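Local atomic coordinates of ABC transporter binding protein AcbH (Actinoplanes, PDB entry 3OO8), a protein that binds beta-D-galactopyranose as the extracellular solute receptor of an ABC transporter, with an exclusive preference for that sugar. Residues I399-V402 and Q403-E407; V144-K148 and S149-S153; V358-I361 and G362-K365. The protein carries 2 engineered substitutions. One frame throughout, in Å; residues are numbered along the deposited sequence.

Interaction 1. Residues I399-V402 and Q403-E407; sequences IATV and QKSAE
Gln-403 N donates to Ile-399 O at 2.9 Å, the first of four successive i to i+4 backbone bonds that run through the first half of the last alpha-helix of the chain, residues 396-413. Lys-404 N reaches Ala-400 O at 3.1 Å, and Ala-406 N closes the series on Val-402 O at 2.8 Å. Each carbonyl from Ile-399 to Val-402 thus has its amide partner one turn on, and all four bonds are close to straight at the hydrogen. Thr-401 O takes Ser-405 N at 2.8 Å and has a second polar neighbour besides: the Ser-405 hydroxyl OG is 3.1 Å from the same oxygen, although where its proton goes is not settled. The first torsion of Ser-405 places OG beside its own backbone N (chi1 -65°), which turns the hydroxyl back toward the preceding turn. The Thr-401 hydroxyl looks the same way along the helix and bonds to Glu-397 O, leaving its CG2 methyl to face Ser-405. On the buried side, Ile-399 and Gln-403 lie alongside each other and point the same way, against helix 220-232, where Ile-399 meets Phe-226 and Gln-403 meets Val-222. Ala-406 packs on Met-383 and Leu-386 of helix 377-392, and Glu-407 OE1 accepts a hydrogen bond from the backbone N of Trp-217. Within the helix, the Gln-403 chain starts over the carbonyl of the previous turn, its CG 3.3 Å from Ile-399 O, while the Ala-406 methyl carbon CB sits 3.2 Å from Val-402 O.

Interaction 2. Residues V144-K148 and S149-S153; sequences VFYNK and SVFQS
The rings of Tyr-146 and Phe-151 meet obliquely, their centroids 4.2 Å apart and their planes inclined at 37°, while the two side chains cross at about a right angle. Tyr-146 CD1 stands over the middle of the Phe-151 ring, 3.4 Å above its plane. In return, Phe-151 CE2 lies over one face of the tyrosine ring, displaced toward the rim. Tyr-146 CB joins in, 3.4 Å from Phe-151 CE1, so the phenylalanine rests against the root of the tyrosine as well as its ring. With CG set between backbone N and carbonyl carbon (chi1 66°), the tyrosine ring is brought to the side where the helix begins. Asn-147 holds the N-cap position, though its side chain makes no capping bond; its backbone O accepts Phe-151 N at 3.2 Å and, weakly, Val-150 N, while Asn-147 CB touches Val-150 CG2 at 3.7 Å. Gln-152 N bonds to Lys-148 O at 2.8 Å, and Gln-152 CG packs over that same oxygen. Strand 134-147 thus passes directly into helix 148-154, with 67° between the directions of their short segments. Strand 279-282 runs antiparallel to strand 134-147, with backbone bonds joining Asp-280 to Tyr-146 and Phe-282 to Val-144; Lys-148 NZ and Ser-149 OG bond to Pro-277 O and Asp-278 just before it, and Tyr-156, beyond the helix, meets Phe-151 edge-to-face.

Interaction 3. Residues V358-I361 and G362-K365; sequences VAEI and GKCK
Gly-362 N bonds to Val-358 O at 3.0 Å, the last full-strength i to i+4 bond before the helix gives out. Lys-363 N is shared between Ala-359 O and Glu-360 O, weakly to both, and Cys-364 N turns to Ile-361 O at 3.1 Å, an i to i+3 bond that approaches from above the carbonyl plane. A water donates to Ile-361 O and Cys-364 O, bridging the last turn to the chain that leaves it. This is the C-terminal end of helix 352-363, from which the chain runs into strand 366-368. On the outer side Glu-360 and Lys-363 lie side by side in a salt bridge, Lys-363 NZ meeting Glu-360 OE2 at 2.7 Å from the syn side, 32° out of the carboxylate plane. A bend in the glutamate (chi2 -59°) swings the carboxylate round to the extended lysine, whose CG brushes Ala-359 O. With an alanine in place of Glu-360, the Lys-363 ammonium would probably lose this mate and its long chain would be freer to swing. Facing inward, Ile-361 packs on Met-296, Val-339 and Pro-141, and Cys-364 SG lies 3.7 Å from Glu-360 O.

In the fold
All three contacts are local, each with a buried face (Ile-399 and Ala-406; Tyr-146 and Phe-151; Ile-361 and Cys-364) and a surface one, where Lys-404, Gln-152 and Lys-363 lie. Interaction 1 lies within a helix, clear of both its ends; interaction 2 is a strand passing into a helix, and interaction 3 a helix running out. The centre of interaction 3 is about 13 Å from that of the chain, with the side chain of Ile-361 about 9 Å from that of galactose-binding Trp-142; the centres of the other two lie about 24 to 25 Å out. Strand 134-147 supplies Tyr-146 to interaction 2 and packs against Ile-361 in interaction 3. All share backbone bonds; 144-153 adds an aromatic contact, 358-365 an ion pair.

Interaction 1. Residues I399-V402 and Q403-E407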
loop_
_atom_site.group_PDB
_atom_site.type_symbol
_atom_site.label_atom_id
_atom_site.label_comp_id
_atom_site.label_asym_id
_atom_site.label_seq_id
_atom_site.Cartn_x
_atom_site.Cartn_y
_atom_site.Cartn_z
ATOM N N ILE A 399 13.337 -22.565 4.594
ATOM C CA ILE A 399 11.899 -22.319 4.731
ATOM C C ILE A 399 11.381 -22.852 6.053
ATOM O O ILE A 399 10.605 -22.193 6.720
ATOM C CB ILE A 399 11.082 -22.882 3.562
ATOM C CG1 ILE A 399 11.500 -22.207 2.239
ATOM C CG2 ILE A 399 9.563 -22.775 3.875
ATOM C CD1 ILE A 399 10.875 -22.843 0.953
ATOM N N ALA A 400 11.804 -24.052 6.440
ATOM C CA ALA A 400 11.353 -24.583 7.722
ATOM C C ALA A 400 11.844 -23.683 8.858
ATOM O O ALA A 400 11.108 -23.437 9.806
ATOM C CB ALA A 400 11.846 -26.009 7.904
ATOM N N THR A 401 13.067 -23.184 8.752
ATOM C CA THR A 401 13.631 -22.330 9.801
ATOM C C THR A 401 12.832 -21.033 9.907
ATOM O O THR A 401 12.455 -20.584 11.003
ATOM C CB THR A 401 15.095 -22.016 9.505
ATOM O OG1 THR A 401 15.819 -23.255 9.476
ATOM C CG2 THR A 401 15.679 -21.113 10.580
ATOM N N VAL A 402 12.547 -20.456 8.743
ATOM C CA VAL A 402 11.807 -19.187 8.671
ATOM C C VAL A 402 10.409 -19.346 9.234
ATOM O O VAL A 402 9.933 -18.505 10.001
ATOM C CB VAL A 402 11.772 -18.662 7.213
ATOM C CG1 VAL A 402 10.679 -17.610 7.027
ATOM C CG2 VAL A 402 13.162 -18.153 6.839
ATOM N N GLN A 403 9.746 -20.446 8.889
ATOM C CA GLN A 403 8.399 -20.643 9.397
ATOM C C GLN A 403 8.363 -20.779 10.914
ATOM O O GLN A 403 7.466 -20.217 11.574
ATOM C CB GLN A 403 7.679 -21.807 8.713
ATOM C CG GLN A 403 7.381 -21.538 7.225
ATOM C CD GLN A 403 6.392 -22.536 6.641
ATOM O OE1 GLN A 403 5.165 -22.484 6.907
ATOM N NE2 GLN A 403 6.902 -23.446 5.834
ATOM N N LYS A 404 9.292 -21.568 11.457
ATOM C CA LYS A 404 9.339 -21.758 12.899
ATOM C C LYS A 404 9.682 -20.443 13.599
ATOM O O LYS A 404 8.994 -20.038 14.556
ATOM C CB LYS A 404 10.316 -22.873 13.299
ATOM C CG LYS A 404 10.652 -22.819 14.789
ATOM C CD LYS A 404 11.485 -24.000 15.237
ATOM C CE LYS A 404 10.636 -25.272 15.352
ATOM N NZ LYS A 404 9.555 -25.164 16.403
ATOM N N SER A 405 10.720 -19.763 13.105
ATOM C CA SER A 405 11.115 -18.486 13.702
ATOM C C SER A 405 10.000 -17.438 13.652
ATOM O O SER A 405 9.731 -16.724 14.624
ATOM C CB SER A 405 12.379 -17.938 13.064
ATOM O OG SER A 405 13.499 -18.779 13.306
ATOM N N ALA A 406 9.307 -17.375 12.520
ATOM C CA ALA A 406 8.209 -16.414 12.391
ATOM C C ALA A 406 7.053 -16.737 13.335
ATOM O O ALA A 406 6.514 -15.832 13.976
ATOM C CB ALA A 406 7.724 -16.392 10.920
ATOM N N GLU A 407 6.705 -18.013 13.452
ATOM C CA GLU A 407 5.610 -18.402 14.329
ATOM C C GLU A 407 5.954 -18.130 15.791
ATOM O O GLU A 407 5.093 -17.702 16.566
ATOM C CB GLU A 407 5.259 -19.880 14.130
ATOM C CG GLU A 407 4.126 -20.378 15.033
ATOM C CD GLU A 407 2.865 -19.520 15.017
ATOM O OE1 GLU A 407 2.629 -18.729 14.066
ATOM O OE2 GLU A 407 2.069 -19.647 15.981
#

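Interaction 2. Residues V144-K148 and S149-S153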
loop_
_atom_site.group_PDB
_atom_site.type_symbol
_atom_site.label_atom_id
_atom_site.label_comp_id
_atom_site.label_asym_id
_atom_site.label_seq_id
_atom_site.Cartn_x
_atom_site.Cartn_y
_atom_site.Cartn_z
ATOM N N VAL A 144 4.471 -4.501 -11.424
ATOM C CA VAL A 144 5.745 -4.838 -12.111
ATOM C C VAL A 144 5.993 -3.805 -13.212
ATOM O O VAL A 144 5.233 -3.694 -14.189
ATOM C CB VAL A 144 5.636 -6.224 -12.821
ATOM C CG1 VAL A 144 6.996 -6.561 -13.423
ATOM C CG2 VAL A 144 5.168 -7.353 -11.886
ATOM N N PHE A 145 7.100 -3.082 -13.084
ATOM C CA PHE A 145 7.454 -2.017 -14.041
ATOM C C PHE A 145 8.384 -2.554 -15.100
ATOM O O PHE A 145 9.076 -3.519 -14.853
ATOM C CB PHE A 145 8.142 -0.880 -13.281
ATOM C CG PHE A 145 7.189 -0.132 -12.410
ATOM C CD1 PHE A 145 6.482 0.965 -12.911
ATOM C CD2 PHE A 145 7.037 -0.505 -11.083
ATOM C CE1 PHE A 145 5.549 1.646 -12.135
ATOM C CE2 PHE A 145 6.106 0.181 -10.260
ATOM C CZ PHE A 145 5.373 1.260 -10.793
ATOM N N TYR A 146 8.285 -1.958 -16.285
ATOM C CA TYR A 146 9.154 -2.337 -17.418
ATOM C C TYR A 146 9.268 -1.144 -18.352
ATOM O O TYR A 146 8.586 -0.146 -18.198
ATOM C CB TYR A 146 8.550 -3.518 -18.166
ATOM C CG TYR A 146 7.238 -3.238 -18.860
ATOM C CD1 TYR A 146 7.194 -2.963 -20.219
ATOM C CD2 TYR A 146 6.035 -3.236 -18.148
ATOM C CE1 TYR A 146 5.986 -2.717 -20.858
ATOM C CE2 TYR A 146 4.815 -2.990 -18.774
ATOM C CZ TYR A 146 4.799 -2.734 -20.143
ATOM O OH TYR A 146 3.617 -2.497 -20.807
ATOM N N ASN A 147 10.192 -1.233 -19.311
ATOM C CA ASN A 147 10.336 -0.175 -20.318
ATOM C C ASN A 147 9.616 -0.595 -21.618
ATOM O O ASN A 147 9.909 -1.661 -22.188
ATOM C CB ASN A 147 11.834 -0.028 -20.630
ATOM C CG ASN A 147 12.616 0.476 -19.443
ATOM O OD1 ASN A 147 13.556 -0.170 -18.972
ATOM N ND2 ASN A 147 12.222 1.616 -18.939
ATOM N N LYS A 148 8.707 0.250 -22.093
ATOM C CA LYS A 148 7.891 -0.080 -23.273
ATOM C C LYS A 148 8.744 -0.313 -24.512
ATOM O O LYS A 148 8.517 -1.274 -25.259
ATOM C CB LYS A 148 6.900 1.032 -23.565
ATOM C CG LYS A 148 5.747 1.053 -22.566
ATOM C CD LYS A 148 4.817 2.240 -22.815
ATOM C CE LYS A 148 5.462 3.539 -22.461
ATOM N NZ LYS A 148 4.445 4.642 -22.479
ATOM N N SER A 149 9.710 0.580 -24.709
ATOM C CA SER A 149 10.612 0.448 -25.858
ATOM C C SER A 149 11.354 -0.896 -25.911
ATOM O O SER A 149 11.602 -1.446 -27.004
ATOM C CB SER A 149 11.585 1.632 -25.894
ATOM O OG SER A 149 12.549 1.542 -24.854
ATOM N N VAL A 150 11.711 -1.437 -24.744
ATOM C CA VAL A 150 12.406 -2.717 -24.680
ATOM C C VAL A 150 11.464 -3.867 -25.042
ATOM O O VAL A 150 11.795 -4.747 -25.844
ATOM C CB VAL A 150 13.038 -2.954 -23.285
ATOM C CG1 VAL A 150 13.610 -4.378 -23.140
ATOM C CG2 VAL A 150 14.063 -1.877 -22.939
ATOM N N PHE A 151 10.272 -3.875 -24.440
ATOM C CA PHE A 151 9.318 -4.907 -24.767
ATOM C C PHE A 151 8.974 -4.848 -26.268
ATOM O O PHE A 151 8.871 -5.882 -26.920
ATOM C CB PHE A 151 8.048 -4.728 -23.906
ATOM C CG PHE A 151 8.102 -5.434 -22.578
ATOM C CD1 PHE A 151 9.174 -5.275 -21.721
ATOM C CD2 PHE A 151 7.036 -6.243 -22.171
ATOM C CE1 PHE A 151 9.224 -5.949 -20.506
ATOM C CE2 PHE A 151 7.077 -6.936 -20.944
ATOM C CZ PHE A 151 8.152 -6.763 -20.102
ATOM N N GLN A 152 8.794 -3.643 -26.798
ATOM C CA GLN A 152 8.521 -3.454 -28.233
ATOM C C GLN A 152 9.663 -3.980 -29.119
ATOM O O GLN A 152 9.426 -4.706 -30.082
ATOM C CB GLN A 152 8.240 -1.970 -28.525
ATOM C CG GLN A 152 6.843 -1.543 -28.029
ATOM C CD GLN A 152 6.666 -0.033 -27.810
ATOM O OE1 GLN A 152 7.556 0.771 -28.101
ATOM N NE2 GLN A 152 5.507 0.350 -27.279
ATOM N N SER A 153 10.893 -3.650 -28.755
ATOM C CA SER A 153 12.070 -4.019 -29.551
ATOM C C SER A 153 12.391 -5.519 -29.513
ATOM O O SER A 153 12.755 -6.127 -30.539
ATOM C CB SER A 153 13.270 -3.216 -29.049
ATOM O OG SER A 153 14.401 -3.429 -29.864
#

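Interaction 3. Residues V358-I361 and G362-K365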
loop_
_atom_site.group_PDB
_atom_site.type_symbol
_atom_site.label_atom_id
_atom_site.label_comp_id
_atom_site.label_asym_id
_atom_site.label_seq_id
_atom_site.Cartn_x
_atom_site.Cartn_y
_atom_site.Cartn_z
ATOM N N VAL A 358 -5.059 4.253 -11.403
ATOM C CA VAL A 358 -6.493 4.367 -11.054
ATOM C C VAL A 358 -7.235 3.181 -11.647
ATOM O O VAL A 358 -8.086 2.574 -11.002
ATOM C CB VAL A 358 -7.103 5.679 -11.686
ATOM C CG1 VAL A 358 -8.669 5.646 -11.737
ATOM C CG2 VAL A 358 -6.602 6.882 -10.928
ATOM N N ALA A 359 -6.947 2.885 -12.910
ATOM C CA ALA A 359 -7.629 1.803 -13.588
ATOM C C ALA A 359 -7.346 0.448 -12.938
ATOM O O ALA A 359 -8.272 -0.304 -12.635
ATOM C CB ALA A 359 -7.223 1.777 -15.053
ATOM N N GLU A 360 -6.068 0.171 -12.666
ATOM C CA GLU A 360 -5.691 -1.141 -12.145
ATOM C C GLU A 360 -6.057 -1.305 -10.672
ATOM O O GLU A 360 -6.534 -2.355 -10.257
ATOM C CB GLU A 360 -4.210 -1.433 -12.397
ATOM C CG GLU A 360 -3.928 -1.574 -13.900
ATOM C CD GLU A 360 -4.730 -2.688 -14.548
ATOM O OE1 GLU A 360 -4.976 -3.742 -13.896
ATOM O OE2 GLU A 360 -5.092 -2.524 -15.733
ATOM N N ILE A 361 -5.862 -0.266 -9.862
ATOM C CA ILE A 361 -6.346 -0.374 -8.493
ATOM C C ILE A 361 -7.876 -0.514 -8.400
ATOM O O ILE A 361 -8.412 -1.281 -7.584
ATOM C CB ILE A 361 -5.862 0.811 -7.632
ATOM C CG1 ILE A 361 -4.338 0.806 -7.580
ATOM C CG2 ILE A 361 -6.495 0.709 -6.235
ATOM C CD1 ILE A 361 -3.737 2.120 -6.970
ATOM N N GLY A 362 -8.582 0.180 -9.281
ATOM C CA GLY A 362 -10.053 0.108 -9.266
ATOM C C GLY A 362 -10.647 -1.242 -9.638
ATOM O O GLY A 362 -11.768 -1.566 -9.226
ATOM N N LYS A 363 -9.893 -2.032 -10.387
ATOM C CA LYS A 363 -10.328 -3.390 -10.758
ATOM C C LYS A 363 -10.241 -4.376 -9.588
ATOM O O LYS A 363 -10.961 -5.382 -9.575
ATOM C CB LYS A 363 -9.488 -3.918 -11.935
ATOM C CG LYS A 363 -9.714 -3.204 -13.243
ATOM C CD LYS A 363 -8.581 -3.659 -14.194
ATOM C CE LYS A 363 -8.729 -3.146 -15.559
ATOM N NZ LYS A 363 -7.530 -3.644 -16.302
ATOM N N CYS A 364 -9.415 -4.091 -8.581
ATOM C CA CYS A 364 -9.262 -5.032 -7.483
ATOM C C CYS A 364 -10.510 -5.161 -6.594
ATOM O O CYS A 364 -11.104 -4.163 -6.188
ATOM C CB CYS A 364 -8.104 -4.618 -6.593
ATOM S SG CYS A 364 -6.521 -4.723 -7.451
ATOM N N LYS A 365 -10.862 -6.400 -6.279
ATOM C CA LYS A 365 -11.971 -6.726 -5.374
ATOM C C LYS A 365 -11.693 -6.200 -3.951
ATOM O O LYS A 365 -12.602 -5.720 -3.259
ATOM C CB LYS A 365 -12.136 -8.253 -5.359
ATOM C CG LYS A 365 -13.362 -8.769 -4.656
ATOM C CD LYS A 365 -13.585 -10.229 -5.071
ATOM C CE LYS A 365 -13.441 -10.383 -6.586
ATOM N NZ LYS A 365 -13.742 -11.761 -7.099
HETATM O O HOH W 1 -10.464 -1.248 -5.934
#